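PDB 6XTZ: dally-like, isoform A from Drosophila melanogaster, which is a cell-surface glypican that binds Wnt proteins, shielding their palmitoleate lipid so that they can signal at a distance, and also binds Hedgehog-family proteins. Local coordinates for residues E268-A273 with D455-W460; Q262-S267 with T498-N503; G67-Q72 with H465-N470. The protein carries 5 engineered substitutions. All coordinates share one frame; numbering follows the deposited sequence.

Interaction 1 (E268-A273 with D455-W460); sequences EWENFA and DYKKFW
Trp-269 reaches out from helix 263-283 and gives its indole N-H to the carbonyl of Tyr-456, NE1 standing 2.5 Å from O. The acceptor lies near the indole plane, the donor is tilted out of the carbonyl plane, and the N-H...O angle of 145° marks a bent bond, whose exact length is doubtful. Its acceptor opens a type I beta turn, Tyr-456 to Phe-459, that links helix 441-455 to helix 459-467. The second polar link is a salt bridge: Lys-458 NZ sits 3.1 Å from Glu-270 OE2 and approaches from above the carboxylate plane. Lys-457 NZ stays 4.2 Å from Glu-270 OE1, near enough for attraction but not for a bridge.

Packing spreads from the indole. CG of Trp-269 is anti to the backbone N (chi1 -173°), which puts it on the side of the turn. Over one face stands the edge of Trp-460 in a T-shaped pair, planes at 80°, with Trp-460 NE1 3.2 Å from Trp-269 CD2. One helical turn after Trp-269, Ala-273 CB rests on Lys-457 CG at 3.8 Å. Met-76 of helix 51-110 and Ala-210 of helix 185-216 also touch Trp-269, placing it inside the helical bundle of the glypican core.

One indole thus serves twice: its N-H grips the carbonyl of Tyr-456, which also takes a weak turn bond from Phe-459 N, while its pi face receives the N-H edge of a second tryptophan. The buried part is held by directed aromatic and polar contacts, whereas the charges gather toward the more exposed lysines, where the bridge is probably weakened by solvent.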
ATOM      1  N   GLU A 268       6.183   2.067   8.549  1.00 38.28           N
ATOM      2  CA  GLU A 268       6.052   2.633   7.210  1.00 40.09           C
ATOM      3  C   GLU A 268       4.751   2.206   6.542  1.00 45.47           C
ATOM      4  O   GLU A 268       4.214   2.947   5.711  1.00 45.84           O
ATOM      5  CB  GLU A 268       7.251   2.238   6.349  1.00 35.68           C
ATOM      6  CG  GLU A 268       8.579   2.788   6.846  1.00 38.69           C
ATOM      7  CD  GLU A 268       8.659   4.304   6.770  1.00 40.38           C
ATOM      8  OE1 GLU A 268       7.833   4.922   6.066  1.00 46.24           O
ATOM      9  OE2 GLU A 268       9.556   4.880   7.418  1.00 45.85           O
ATOM     10  N   TRP A 269       4.234   1.024   6.886  1.00 43.26           N
ATOM     11  CA  TRP A 269       2.931   0.610   6.373  1.00 41.13           C
ATOM     12  C   TRP A 269       1.840   1.570   6.828  1.00 45.37           C
ATOM     13  O   TRP A 269       0.911   1.872   6.070  1.00 41.25           O
ATOM     14  CB  TRP A 269       2.622  -0.817   6.827  1.00 37.20           C
ATOM     15  CG  TRP A 269       1.374  -1.403   6.230  1.00 34.20           C
ATOM     16  CD1 TRP A 269       0.120  -1.381   6.766  1.00 34.70           C
ATOM     17  CD2 TRP A 269       1.267  -2.111   4.988  1.00 33.06           C
ATOM     18  NE1 TRP A 269      -0.763  -2.028   5.934  1.00 34.18           N
ATOM     19  CE2 TRP A 269      -0.084  -2.484   4.835  1.00 32.00           C
ATOM     20  CE3 TRP A 269       2.182  -2.465   3.991  1.00 30.34           C
ATOM     21  CZ2 TRP A 269      -0.542  -3.192   3.724  1.00 33.36           C
ATOM     22  CZ3 TRP A 269       1.726  -3.168   2.891  1.00 34.13           C
ATOM     23  CH2 TRP A 269       0.376  -3.524   2.766  1.00 36.80           C
ATOM     24  N   GLU A 270       1.940   2.064   8.064  1.00 43.38           N
ATOM     25  CA  GLU A 270       1.006   3.081   8.533  1.00 41.39           C
ATOM     26  C   GLU A 270       1.169   4.377   7.751  1.00 43.20           C
ATOM     27  O   GLU A 270       0.176   5.034   7.416  1.00 44.48           O
ATOM     28  CB  GLU A 270       1.197   3.324  10.030  1.00 38.43           C
ATOM     29  CG  GLU A 270       0.817   2.139  10.905  1.00 45.74           C
ATOM     30  CD  GLU A 270       0.855   2.472  12.383  1.00 58.37           C
ATOM     31  OE1 GLU A 270       1.128   3.640  12.724  1.00 65.79           O
ATOM     32  OE2 GLU A 270       0.613   1.563  13.206  1.00 66.38           O
ATOM     33  N   ASN A 271       2.413   4.764   7.453  1.00 42.21           N
ATOM     34  CA  ASN A 271       2.635   5.940   6.615  1.00 44.87           C
ATOM     35  C   ASN A 271       2.048   5.736   5.225  1.00 42.19           C
ATOM     36  O   ASN A 271       1.496   6.669   4.631  1.00 48.94           O
ATOM     37  CB  ASN A 271       4.129   6.254   6.520  1.00 42.02           C
ATOM     38  CG  ASN A 271       4.729   6.666   7.851  1.00 45.41           C
ATOM     39  OD1 ASN A 271       4.020   7.092   8.762  1.00 51.05           O
ATOM     40  ND2 ASN A 271       6.045   6.550   7.965  1.00 42.08           N
ATOM     41  N   PHE A 272       2.162   4.517   4.689  1.00 41.22           N
ATOM     42  CA  PHE A 272       1.549   4.208   3.402  1.00 42.42           C
ATOM     43  C   PHE A 272       0.034   4.350   3.464  1.00 39.88           C
ATOM     44  O   PHE A 272      -0.582   4.906   2.548  1.00 38.03           O
ATOM     45  CB  PHE A 272       1.939   2.795   2.962  1.00 39.22           C
ATOM     46  CG  PHE A 272       1.038   2.219   1.905  1.00 37.60           C
ATOM     47  CD1 PHE A 272       1.198   2.568   0.574  1.00 33.37           C
ATOM     48  CD2 PHE A 272       0.034   1.323   2.242  1.00 39.15           C
ATOM     49  CE1 PHE A 272       0.372   2.037  -0.401  1.00 34.05           C
ATOM     50  CE2 PHE A 272      -0.797   0.792   1.273  1.00 41.02           C
ATOM     51  CZ  PHE A 272      -0.629   1.152  -0.050  1.00 36.91           C
ATOM     52  N   ALA A 273      -0.587   3.849   4.535  1.00 37.45           N
ATOM     53  CA  ALA A 273      -2.040   3.925   4.649  1.00 38.20           C
ATOM     54  C   ALA A 273      -2.510   5.365   4.815  1.00 38.67           C
ATOM     55  O   ALA A 273      -3.572   5.739   4.305  1.00 39.71           O
ATOM     56  CB  ALA A 273      -2.524   3.067   5.816  1.00 30.37           C
ATOM     57  N   ASP A 455      -8.630  -0.450   6.595  1.00 45.85           N
ATOM     58  CA  ASP A 455      -8.742  -1.643   7.428  1.00 44.14           C
ATOM     59  C   ASP A 455      -7.376  -2.261   7.705  1.00 38.30           C
ATOM     60  O   ASP A 455      -7.119  -2.733   8.817  1.00 46.23           O
ATOM     61  CB  ASP A 455      -9.665  -2.667   6.765  1.00 47.29           C
ATOM     62  CG  ASP A 455     -11.113  -2.208   6.710  1.00 53.26           C
ATOM     63  OD1 ASP A 455     -11.513  -1.372   7.547  1.00 55.38           O
ATOM     64  OD2 ASP A 455     -11.855  -2.698   5.831  1.00 51.32           O
ATOM     65  N   TYR A 456      -6.488  -2.266   6.710  1.00 39.07           N
ATOM     66  CA  TYR A 456      -5.173  -2.880   6.832  1.00 43.23           C
ATOM     67  C   TYR A 456      -4.112  -1.926   7.369  1.00 42.85           C
ATOM     68  O   TYR A 456      -2.919  -2.232   7.272  1.00 37.11           O
ATOM     69  CB  TYR A 456      -4.717  -3.434   5.480  1.00 42.75           C
ATOM     70  CG  TYR A 456      -5.567  -4.566   4.951  1.00 42.15           C
ATOM     71  CD1 TYR A 456      -5.733  -5.736   5.681  1.00 45.39           C
ATOM     72  CD2 TYR A 456      -6.187  -4.473   3.714  1.00 44.66           C
ATOM     73  CE1 TYR A 456      -6.507  -6.776   5.196  1.00 49.73           C
ATOM     74  CE2 TYR A 456      -6.959  -5.504   3.222  1.00 48.89           C
ATOM     75  CZ  TYR A 456      -7.117  -6.652   3.964  1.00 47.52           C
ATOM     76  OH  TYR A 456      -7.888  -7.675   3.468  1.00 49.20           O
ATOM     77  N   LYS A 457      -4.517  -0.783   7.929  1.00 46.10           N
ATOM     78  CA  LYS A 457      -3.548   0.185   8.433  1.00 45.44           C
ATOM     79  C   LYS A 457      -2.716  -0.407   9.565  1.00 43.24           C
ATOM     80  O   LYS A 457      -1.483  -0.320   9.557  1.00 42.34           O
ATOM     81  CB  LYS A 457      -4.269   1.451   8.896  1.00 46.56           C
ATOM     82  CG  LYS A 457      -3.354   2.540   9.439  1.00 50.36           C
ATOM     83  CD  LYS A 457      -4.117   3.846   9.630  1.00 56.68           C
ATOM     84  CE  LYS A 457      -3.228   4.948  10.186  1.00 61.31           C
ATOM     85  NZ  LYS A 457      -2.775   4.657  11.573  1.00 70.63           N
ATOM     86  N   LYS A 458      -3.378  -1.017  10.548  1.00 38.83           N
ATOM     87  CA  LYS A 458      -2.713  -1.622  11.695  1.00 44.91           C
ATOM     88  C   LYS A 458      -2.502  -3.121  11.517  1.00 46.50           C
ATOM     89  O   LYS A 458      -2.427  -3.856  12.507  1.00 47.92           O
ATOM     90  CB  LYS A 458      -3.512  -1.352  12.970  1.00 49.26           C
ATOM     91  CG  LYS A 458      -3.760   0.120  13.266  1.00 54.16           C
ATOM     92  CD  LYS A 458      -2.503   0.806  13.772  1.00 61.91           C
ATOM     93  CE  LYS A 458      -2.809   2.210  14.273  1.00 65.13           C
ATOM     94  NZ  LYS A 458      -1.611   2.854  14.879  1.00 71.75           N
ATOM     95  N   PHE A 459      -2.401  -3.589  10.269  1.00 43.55           N
ATOM     96  CA  PHE A 459      -2.356  -5.027  10.014  1.00 39.68           C
ATOM     97  C   PHE A 459      -1.142  -5.675  10.668  1.00 40.56           C
ATOM     98  O   PHE A 459      -1.258  -6.738  11.289  1.00 33.80           O
ATOM     99  CB  PHE A 459      -2.356  -5.297   8.508  1.00 36.06           C
ATOM    100  CG  PHE A 459      -2.072  -6.731   8.154  1.00 41.50           C
ATOM    101  CD1 PHE A 459      -3.087  -7.674   8.160  1.00 40.26           C
ATOM    102  CD2 PHE A 459      -0.789  -7.139   7.823  1.00 45.12           C
ATOM    103  CE1 PHE A 459      -2.827  -8.995   7.841  1.00 42.40           C
ATOM    104  CE2 PHE A 459      -0.523  -8.458   7.507  1.00 37.47           C
ATOM    105  CZ  PHE A 459      -1.544  -9.387   7.514  1.00 36.67           C
ATOM    106  N   TRP A 460       0.029  -5.053  10.540  1.00 43.84           N
ATOM    107  CA  TRP A 460       1.260  -5.692  10.989  1.00 44.71           C
ATOM    108  C   TRP A 460       1.390  -5.679  12.509  1.00 42.20           C
ATOM    109  O   TRP A 460       1.823  -6.673  13.100  1.00 40.82           O
ATOM    110  CB  TRP A 460       2.461  -5.018  10.326  1.00 43.07           C
ATOM    111  CG  TRP A 460       2.427  -5.149   8.834  1.00 43.91           C
ATOM    112  CD1 TRP A 460       1.996  -4.214   7.938  1.00 47.56           C
ATOM    113  CD2 TRP A 460       2.811  -6.295   8.065  1.00 39.38           C
ATOM    114  NE1 TRP A 460       2.100  -4.703   6.658  1.00 45.31           N
ATOM    115  CE2 TRP A 460       2.597  -5.978   6.708  1.00 41.81           C
ATOM    116  CE3 TRP A 460       3.322  -7.555   8.391  1.00 34.99           C
ATOM    117  CZ2 TRP A 460       2.875  -6.876   5.678  1.00 41.03           C
ATOM    118  CZ3 TRP A 460       3.596  -8.445   7.368  1.00 40.56           C
ATOM    119  CH2 TRP A 460       3.374  -8.101   6.028  1.00 39.75           C
TER

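Interaction 2 (Q262-S267 with T498-N503); sequences QHEFDS and TEHGSN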
ATOM      1  N   GLN A 262       9.509  -7.174  11.358  1.00 44.36           N
ATOM      2  CA  GLN A 262       8.496  -6.357  10.711  1.00 43.33           C
ATOM      3  C   GLN A 262       8.309  -5.005  11.389  1.00 45.09           C
ATOM      4  O   GLN A 262       7.332  -4.310  11.093  1.00 52.22           O
ATOM      5  CB  GLN A 262       7.161  -7.102  10.685  1.00 38.45           C
ATOM      6  CG  GLN A 262       7.210  -8.453  10.003  1.00 37.58           C
ATOM      7  CD  GLN A 262       5.946  -9.259  10.225  1.00 39.80           C
ATOM      8  OE1 GLN A 262       5.091  -8.888  11.027  1.00 43.59           O
ATOM      9  NE2 GLN A 262       5.822 -10.371   9.513  1.00 40.78           N
ATOM     10  N   HIS A 263       9.219  -4.617  12.286  1.00 41.90           N
ATOM     11  CA  HIS A 263       9.003  -3.418  13.094  1.00 40.06           C
ATOM     12  C   HIS A 263       8.992  -2.161  12.234  1.00 43.20           C
ATOM     13  O   HIS A 263       8.011  -1.409  12.227  1.00 50.03           O
ATOM     14  CB  HIS A 263      10.070  -3.312  14.185  1.00 40.83           C
ATOM     15  CG  HIS A 263       9.818  -2.210  15.164  1.00 51.10           C
ATOM     16  ND1 HIS A 263       8.916  -2.328  16.200  1.00 55.55           N
ATOM     17  CD2 HIS A 263      10.338  -0.962  15.258  1.00 54.46           C
ATOM     18  CE1 HIS A 263       8.898  -1.204  16.895  1.00 55.78           C
ATOM     19  NE2 HIS A 263       9.750  -0.359  16.344  1.00 55.26           N
ATOM     20  N   GLU A 264      10.099  -1.905  11.527  0.58 44.52           N
ATOM     21  CA  GLU A 264      10.164  -0.767  10.615  0.58 44.35           C
ATOM     22  C   GLU A 264       9.090  -0.865   9.543  0.58 42.40           C
ATOM     23  O   GLU A 264       8.442   0.133   9.207  0.58 42.14           O
ATOM     24  CB  GLU A 264      11.546  -0.693   9.963  0.58 45.04           C
ATOM     25  CG  GLU A 264      12.658  -0.169  10.852  0.58 48.16           C
ATOM     26  CD  GLU A 264      14.029  -0.374  10.234  0.58 51.63           C
ATOM     27  OE1 GLU A 264      14.535  -1.516  10.277  0.58 50.12           O
ATOM     28  OE2 GLU A 264      14.593   0.600   9.691  0.58 54.42           O
ATOM     29  N   PHE A 265       8.889  -2.066   8.998  1.00 38.58           N
ATOM     30  CA  PHE A 265       7.909  -2.252   7.935  1.00 35.58           C
ATOM     31  C   PHE A 265       6.503  -1.930   8.418  1.00 42.33           C
ATOM     32  O   PHE A 265       5.682  -1.419   7.647  1.00 44.04           O
ATOM     33  CB  PHE A 265       7.981  -3.684   7.408  1.00 31.94           C
ATOM     34  CG  PHE A 265       7.262  -3.892   6.106  1.00 39.23           C
ATOM     35  CD1 PHE A 265       7.875  -3.577   4.905  1.00 42.02           C
ATOM     36  CD2 PHE A 265       5.979  -4.412   6.082  1.00 35.13           C
ATOM     37  CE1 PHE A 265       7.220  -3.771   3.704  1.00 38.79           C
ATOM     38  CE2 PHE A 265       5.318  -4.608   4.885  1.00 36.98           C
ATOM     39  CZ  PHE A 265       5.941  -4.286   3.695  1.00 39.61           C
ATOM     40  N   ASP A 266       6.213  -2.211   9.691  1.00 36.67           N
ATOM     41  CA  ASP A 266       4.905  -1.881  10.246  1.00 40.52           C
ATOM     42  C   ASP A 266       4.690  -0.373  10.307  1.00 41.80           C
ATOM     43  O   ASP A 266       3.616   0.119   9.946  1.00 38.43           O
ATOM     44  CB  ASP A 266       4.760  -2.503  11.633  1.00 40.28           C
ATOM     45  CG  ASP A 266       3.589  -1.940  12.406  1.00 42.10           C
ATOM     46  OD1 ASP A 266       2.459  -1.963  11.877  1.00 41.76           O
ATOM     47  OD2 ASP A 266       3.800  -1.486  13.549  1.00 47.22           O
ATOM     48  N   SER A 267       5.699   0.378  10.758  1.00 38.94           N
ATOM     49  CA  SER A 267       5.530   1.821  10.893  1.00 41.75           C
ATOM     50  C   SER A 267       5.386   2.491   9.532  1.00 42.71           C
ATOM     51  O   SER A 267       4.549   3.386   9.361  1.00 46.09           O
ATOM     52  CB  SER A 267       6.702   2.420  11.673  1.00 49.20           C
ATOM     53  OG  SER A 267       7.925   2.250  10.978  1.00 57.10           O
ATOM     54  N   THR A 498       7.068  -1.926  23.123  1.00 72.95           N
ATOM     55  CA  THR A 498       7.042  -1.193  21.864  1.00 75.42           C
ATOM     56  C   THR A 498       8.439  -0.771  21.427  1.00 78.82           C
ATOM     57  O   THR A 498       8.568   0.039  20.500  1.00 77.04           O
ATOM     58  CB  THR A 498       6.138   0.042  21.965  1.00 77.02           C
ATOM     59  OG1 THR A 498       6.574   0.867  23.053  1.00 81.30           O
ATOM     60  CG2 THR A 498       4.690  -0.372  22.192  1.00 75.77           C
ATOM     61  N   GLU A 499       9.481  -1.294  22.068  1.00 82.64           N
ATOM     62  CA  GLU A 499      10.844  -0.910  21.745  1.00 89.05           C
ATOM     63  C   GLU A 499      11.273  -1.510  20.409  1.00 83.61           C
ATOM     64  O   GLU A 499      10.676  -2.463  19.900  1.00 81.31           O
ATOM     65  CB  GLU A 499      11.801  -1.361  22.850  1.00 97.37           C
ATOM     66  CG  GLU A 499      11.443  -0.836  24.230  1.00105.64           C
ATOM     67  CD  GLU A 499      11.673   0.655  24.363  1.00115.08           C
ATOM     68  OE1 GLU A 499      12.748   1.132  23.941  1.00118.90           O
ATOM     69  OE2 GLU A 499      10.778   1.353  24.883  1.00118.57           O
ATOM     70  N   HIS A 500      12.329  -0.935  19.844  1.00 81.90           N
ATOM     71  CA  HIS A 500      12.915  -1.398  18.590  1.00 80.40           C
ATOM     72  C   HIS A 500      14.303  -1.945  18.903  1.00 80.72           C
ATOM     73  O   HIS A 500      15.258  -1.184  19.078  1.00 85.12           O
ATOM     74  CB  HIS A 500      12.975  -0.269  17.566  1.00 81.93           C
ATOM     75  CG  HIS A 500      13.495  -0.690  16.225  1.00 90.05           C
ATOM     76  ND1 HIS A 500      13.677  -2.010  15.874  1.00 92.88           N
ATOM     77  CD2 HIS A 500      13.870   0.040  15.148  1.00 92.17           C
ATOM     78  CE1 HIS A 500      14.143  -2.075  14.638  1.00 92.29           C
ATOM     79  NE2 HIS A 500      14.268  -0.844  14.176  1.00 91.35           N
ATOM     80  N   GLY A 501      14.410  -3.269  18.980  1.00 78.18           N
ATOM     81  CA  GLY A 501      15.674  -3.932  19.238  1.00 76.03           C
ATOM     82  C   GLY A 501      15.729  -4.717  20.530  1.00 74.13           C
ATOM     83  O   GLY A 501      16.757  -5.346  20.806  1.00 69.98           O
ATOM     84  N   SER A 502      14.669  -4.700  21.335  1.00 73.40           N
ATOM     85  CA  SER A 502      14.642  -5.422  22.596  1.00 69.19           C
ATOM     86  C   SER A 502      13.242  -5.969  22.829  1.00 69.70           C
ATOM     87  O   SER A 502      12.268  -5.531  22.212  1.00 71.18           O
ATOM     88  CB  SER A 502      15.062  -4.527  23.769  1.00 69.26           C
ATOM     89  OG  SER A 502      14.126  -3.482  23.980  1.00 70.05           O
ATOM     90  N   ASN A 503      13.161  -6.944  23.740  1.00 61.15           N
ATOM     91  CA  ASN A 503      11.917  -7.604  24.101  1.00 53.34           C
ATOM     92  C   ASN A 503      12.140  -8.304  25.429  1.00 51.96           C
ATOM     93  O   ASN A 503      13.199  -8.918  25.615  1.00 50.05           O
ATOM     94  CB  ASN A 503      11.486  -8.611  23.029  1.00 52.77           C
ATOM     95  CG  ASN A 503      10.100  -9.173  23.279  1.00 50.84           C
ATOM     96  OD1 ASN A 503       9.903 -10.002  24.167  1.00 50.44           O
ATOM     97  ND2 ASN A 503       9.132  -8.732  22.486  1.00 49.49           N
TER
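His-263 and His-500 lay their imidazoles against each other in an offset stack, with centroids 4.4 Å apart and planes inclined by 29°. The tilt makes the overlap uneven. CD2 of His-263 stands over one face of the His-500 ring, displaced toward the rim, and its nearest atom there is His-500 CG at 3.3 Å. On the His-263 side the overlap extends past the partner's ring: NE2 of His-263 comes within 3.4 Å of His-500 CB, and His-500 CA lies over the face.

In both residues CG is anti to the backbone N (chi1 -173° for His-263, -177° for His-500), which places each CG toward the other segment. In the conformer described, Glu-264 CG comes within 3.8 Å of His-500 NE2, a minor and less certain contact. Carbonyl oxygens of the loop approach the far end of the first ring, Glu-499 O being 3.7 Å from His-263 CE1.

His-260 touches both rings and accepts a hydrogen bond from Gly-501 N, making a small histidine cluster where the loop before helix 513-538 meets the start of helix 263-283.

No hydrogen bond joins the two segments, so their contact rests on pi stacking and van der Waals touch at the surface. Because the stacked rings are both ionisable, protonating both would probably be unfavourable, and the contact may therefore respond to pH.

Interaction 3 (G67-Q72 with H465-N470); sequences GHTKDQ and HSVCSN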
ATOM      1  N   GLY A  67       2.043 -20.693   9.677  1.00 43.91           N
ATOM      2  CA  GLY A  67       0.812 -20.899   8.933  1.00 40.05           C
ATOM      3  C   GLY A  67      -0.180 -19.765   9.116  1.00 46.05           C
ATOM      4  O   GLY A  67      -0.813 -19.320   8.153  1.00 37.56           O
ATOM      5  N   HIS A  68      -0.325 -19.275  10.351  1.00 42.45           N
ATOM      6  CA  HIS A  68      -1.287 -18.211  10.618  1.00 44.29           C
ATOM      7  C   HIS A  68      -0.881 -16.910   9.937  1.00 42.77           C
ATOM      8  O   HIS A  68      -1.727 -16.215   9.362  1.00 42.97           O
ATOM      9  CB  HIS A  68      -1.436 -18.006  12.126  1.00 49.50           C
ATOM     10  CG  HIS A  68      -2.448 -16.966  12.499  1.00 61.51           C
ATOM     11  ND1 HIS A  68      -3.756 -17.274  12.807  1.00 65.65           N
ATOM     12  CD2 HIS A  68      -2.342 -15.620  12.616  1.00 63.13           C
ATOM     13  CE1 HIS A  68      -4.411 -16.165  13.098  1.00 63.83           C
ATOM     14  NE2 HIS A  68      -3.577 -15.148  12.989  1.00 63.75           N
ATOM     15  N   THR A  69       0.406 -16.560   9.989  1.00 41.40           N
ATOM     16  CA  THR A  69       0.853 -15.327   9.349  1.00 46.59           C
ATOM     17  C   THR A  69       0.806 -15.443   7.832  1.00 51.10           C
ATOM     18  O   THR A  69       0.482 -14.471   7.141  1.00 51.21           O
ATOM     19  CB  THR A  69       2.264 -14.968   9.816  1.00 46.49           C
ATOM     20  OG1 THR A  69       3.172 -16.015   9.452  1.00 51.99           O
ATOM     21  CG2 THR A  69       2.294 -14.775  11.325  1.00 39.14           C
ATOM     22  N   LYS A  70       1.121 -16.625   7.294  1.00 53.38           N
ATOM     23  CA  LYS A  70       1.072 -16.811   5.846  1.00 53.39           C
ATOM     24  C   LYS A  70      -0.339 -16.604   5.309  1.00 46.78           C
ATOM     25  O   LYS A  70      -0.526 -15.974   4.261  1.00 43.03           O
ATOM     26  CB  LYS A  70       1.587 -18.202   5.475  1.00 55.00           C
ATOM     27  CG  LYS A  70       1.535 -18.508   3.986  1.00 59.41           C
ATOM     28  CD  LYS A  70       2.025 -19.918   3.695  1.00 65.80           C
ATOM     29  CE  LYS A  70       1.961 -20.231   2.208  1.00 69.72           C
ATOM     30  NZ  LYS A  70       2.833 -19.324   1.409  1.00 71.85           N
ATOM     31  N   ASP A  71      -1.344 -17.122   6.017  0.58 41.90           N
ATOM     32  CA  ASP A  71      -2.725 -16.956   5.576  0.58 43.11           C
ATOM     33  C   ASP A  71      -3.167 -15.501   5.675  0.58 44.45           C
ATOM     34  O   ASP A  71      -3.868 -14.998   4.789  0.58 45.05           O
ATOM     35  CB  ASP A  71      -3.647 -17.856   6.398  0.58 43.59           C
ATOM     36  CG  ASP A  71      -5.105 -17.704   6.012  0.58 44.36           C
ATOM     37  OD1 ASP A  71      -5.460 -18.081   4.877  0.58 49.54           O
ATOM     38  OD2 ASP A  71      -5.894 -17.208   6.843  0.58 45.01           O
ATOM     39  N   GLN A  72      -2.767 -14.808   6.742  1.00 43.19           N
ATOM     40  CA  GLN A  72      -3.153 -13.412   6.910  1.00 41.46           C
ATOM     41  C   GLN A  72      -2.483 -12.520   5.872  1.00 40.23           C
ATOM     42  O   GLN A  72      -3.130 -11.647   5.283  1.00 42.54           O
ATOM     43  CB  GLN A  72      -2.808 -12.939   8.322  1.00 46.14           C
ATOM     44  CG  GLN A  72      -3.641 -13.583   9.416  1.00 51.87           C
ATOM     45  CD  GLN A  72      -5.078 -13.105   9.406  1.00 64.34           C
ATOM     46  OE1 GLN A  72      -5.349 -11.925   9.178  1.00 68.95           O
ATOM     47  NE2 GLN A  72      -6.009 -14.020   9.647  1.00 66.23           N
ATOM     48  N   HIS A 465      -1.505  -9.781  18.207  1.00 48.28           N
ATOM     49  CA  HIS A 465      -2.813  -9.881  18.844  1.00 50.46           C
ATOM     50  C   HIS A 465      -3.717 -10.861  18.110  1.00 49.13           C
ATOM     51  O   HIS A 465      -4.559 -11.515  18.737  1.00 50.26           O
ATOM     52  CB  HIS A 465      -3.466  -8.502  18.918  1.00 50.61           C
ATOM     53  CG  HIS A 465      -2.650  -7.496  19.667  1.00 56.26           C
ATOM     54  ND1 HIS A 465      -2.813  -7.262  21.016  1.00 59.17           N
ATOM     55  CD2 HIS A 465      -1.652  -6.676  19.260  1.00 56.69           C
ATOM     56  CE1 HIS A 465      -1.956  -6.335  21.406  1.00 58.39           C
ATOM     57  NE2 HIS A 465      -1.240  -5.963  20.359  1.00 60.09           N
ATOM     58  N   SER A 466      -3.553 -10.986  16.792  1.00 45.65           N
ATOM     59  CA  SER A 466      -4.359 -11.939  16.037  1.00 49.70           C
ATOM     60  C   SER A 466      -3.906 -13.371  16.295  1.00 53.44           C
ATOM     61  O   SER A 466      -4.736 -14.283  16.393  1.00 51.42           O
ATOM     62  CB  SER A 466      -4.294 -11.613  14.545  1.00 46.69           C
ATOM     63  OG  SER A 466      -4.958 -12.601  13.778  1.00 46.52           O
ATOM     64  N   VAL A 467      -2.595 -13.588  16.413  1.00 53.45           N
ATOM     65  CA  VAL A 467      -2.080 -14.931  16.663  1.00 47.03           C
ATOM     66  C   VAL A 467      -2.507 -15.424  18.042  1.00 49.28           C
ATOM     67  O   VAL A 467      -2.853 -16.598  18.214  1.00 56.65           O
ATOM     68  CB  VAL A 467      -0.549 -14.952  16.499  1.00 47.97           C
ATOM     69  CG1 VAL A 467       0.014 -16.309  16.896  1.00 49.69           C
ATOM     70  CG2 VAL A 467      -0.164 -14.615  15.068  1.00 49.69           C
ATOM     71  N   CYS A 468      -2.510 -14.541  19.037  1.00 49.26           N
ATOM     72  CA  CYS A 468      -2.833 -14.922  20.407  1.00 57.29           C
ATOM     73  C   CYS A 468      -4.333 -15.049  20.662  1.00 70.20           C
ATOM     74  O   CYS A 468      -4.733 -15.171  21.825  1.00 79.33           O
ATOM     75  CB  CYS A 468      -2.226 -13.916  21.390  1.00 50.87           C
ATOM     76  SG  CYS A 468      -0.419 -13.816  21.332  1.00 52.31           S
ATOM     77  N   SER A 469      -5.164 -15.037  19.620  1.00 70.92           N
ATOM     78  CA  SER A 469      -6.608 -15.133  19.778  1.00 76.35           C
ATOM     79  C   SER A 469      -7.226 -16.322  19.057  1.00 86.48           C
ATOM     80  O   SER A 469      -8.455 -16.459  19.067  1.00 89.09           O
ATOM     81  CB  SER A 469      -7.285 -13.843  19.293  1.00 74.85           C
ATOM     82  OG  SER A 469      -6.930 -12.739  20.107  1.00 77.24           O
ATOM     83  N   ASN A 470      -6.424 -17.185  18.434  1.00 83.69           N
ATOM     84  CA  ASN A 470      -6.953 -18.320  17.695  1.00 93.75           C
ATOM     85  C   ASN A 470      -7.165 -19.514  18.626  1.00104.33           C
ATOM     86  O   ASN A 470      -6.899 -19.455  19.828  1.00102.64           O
ATOM     87  CB  ASN A 470      -6.029 -18.680  16.529  1.00 92.23           C
ATOM     88  CG  ASN A 470      -4.594 -18.931  16.966  1.00 94.76           C
ATOM     89  OD1 ASN A 470      -4.309 -19.119  18.149  1.00 98.53           O
ATOM     90  ND2 ASN A 470      -3.680 -18.941  16.002  1.00 92.39           N
TER
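His-68 carries its CG anti to the backbone N (chi1 -178°), which places CG on the side of helix 459-467 as seen from helix 51-110. Ser-466 answers with OG likewise anti to its own backbone N (chi1 174°), and the two groups meet at 3.0 Å between His-68 NE2 and Ser-466 OG. The angle of 157° indicates a fairly straight hydrogen bond, and OG lies in the plane of the ring at its edge; either partner could be the donor.

Val-467 supplies the apolar half of the contact. Its CA stands over the imidazole face, 4.3 Å from the ring centroid in a CH-pi contact, while Val-467 CG2 approaches His-68 CD2 at 3.4 Å. The ring is therefore fixed both at its edge and over a face. Asn-470, whose ND2 lies 3.6 Å from His-68 ND1, is poorly ordered and approaches without a bond; its OD1 accepts from the backbone N of Ile-473 instead. An alanine in place of His-68 would probably leave Ser-466 OG without this hydrogen-bond partner and open a gap against Val-467.

Cys-468, the first residue to leave helical geometry, forms a disulfide with Cys-251, and Val-467 also packs on Ile-255, so helix 248-258 packs behind Val-467 and Cys-468. The arrangement is a helix-to-helix contact at a helix C-terminus, set beside a covalent cross-link. It belongs to the elongated, disulfide-stabilised all-helical core of the glypican family, in which segments remote in sequence are brought together.

Interaction 1 is partly buried, with four of its eight touching residues buried and its centre about 8 Å from the centre of the chain, whereas interactions 2 and 3 are surface contacts with centres about 19 and 20 Å from it. Helix 263-283 serves interactions 1 and 2, and helix 459-467 serves interactions 1 and 3. Trp-460 joins the first pair by packing on Gln-262, Phe-265 and Asp-266; Phe-459 joins the other by touching Gln-72 O. Interactions 2 and 3 do not touch, their nearest atoms being about 6 Å apart. Chemistry follows place: interaction 1 combines buried indoles with a peripheral salt bridge, while each surface contact centres on histidine, stacked in one and hydrogen-bonded in the other.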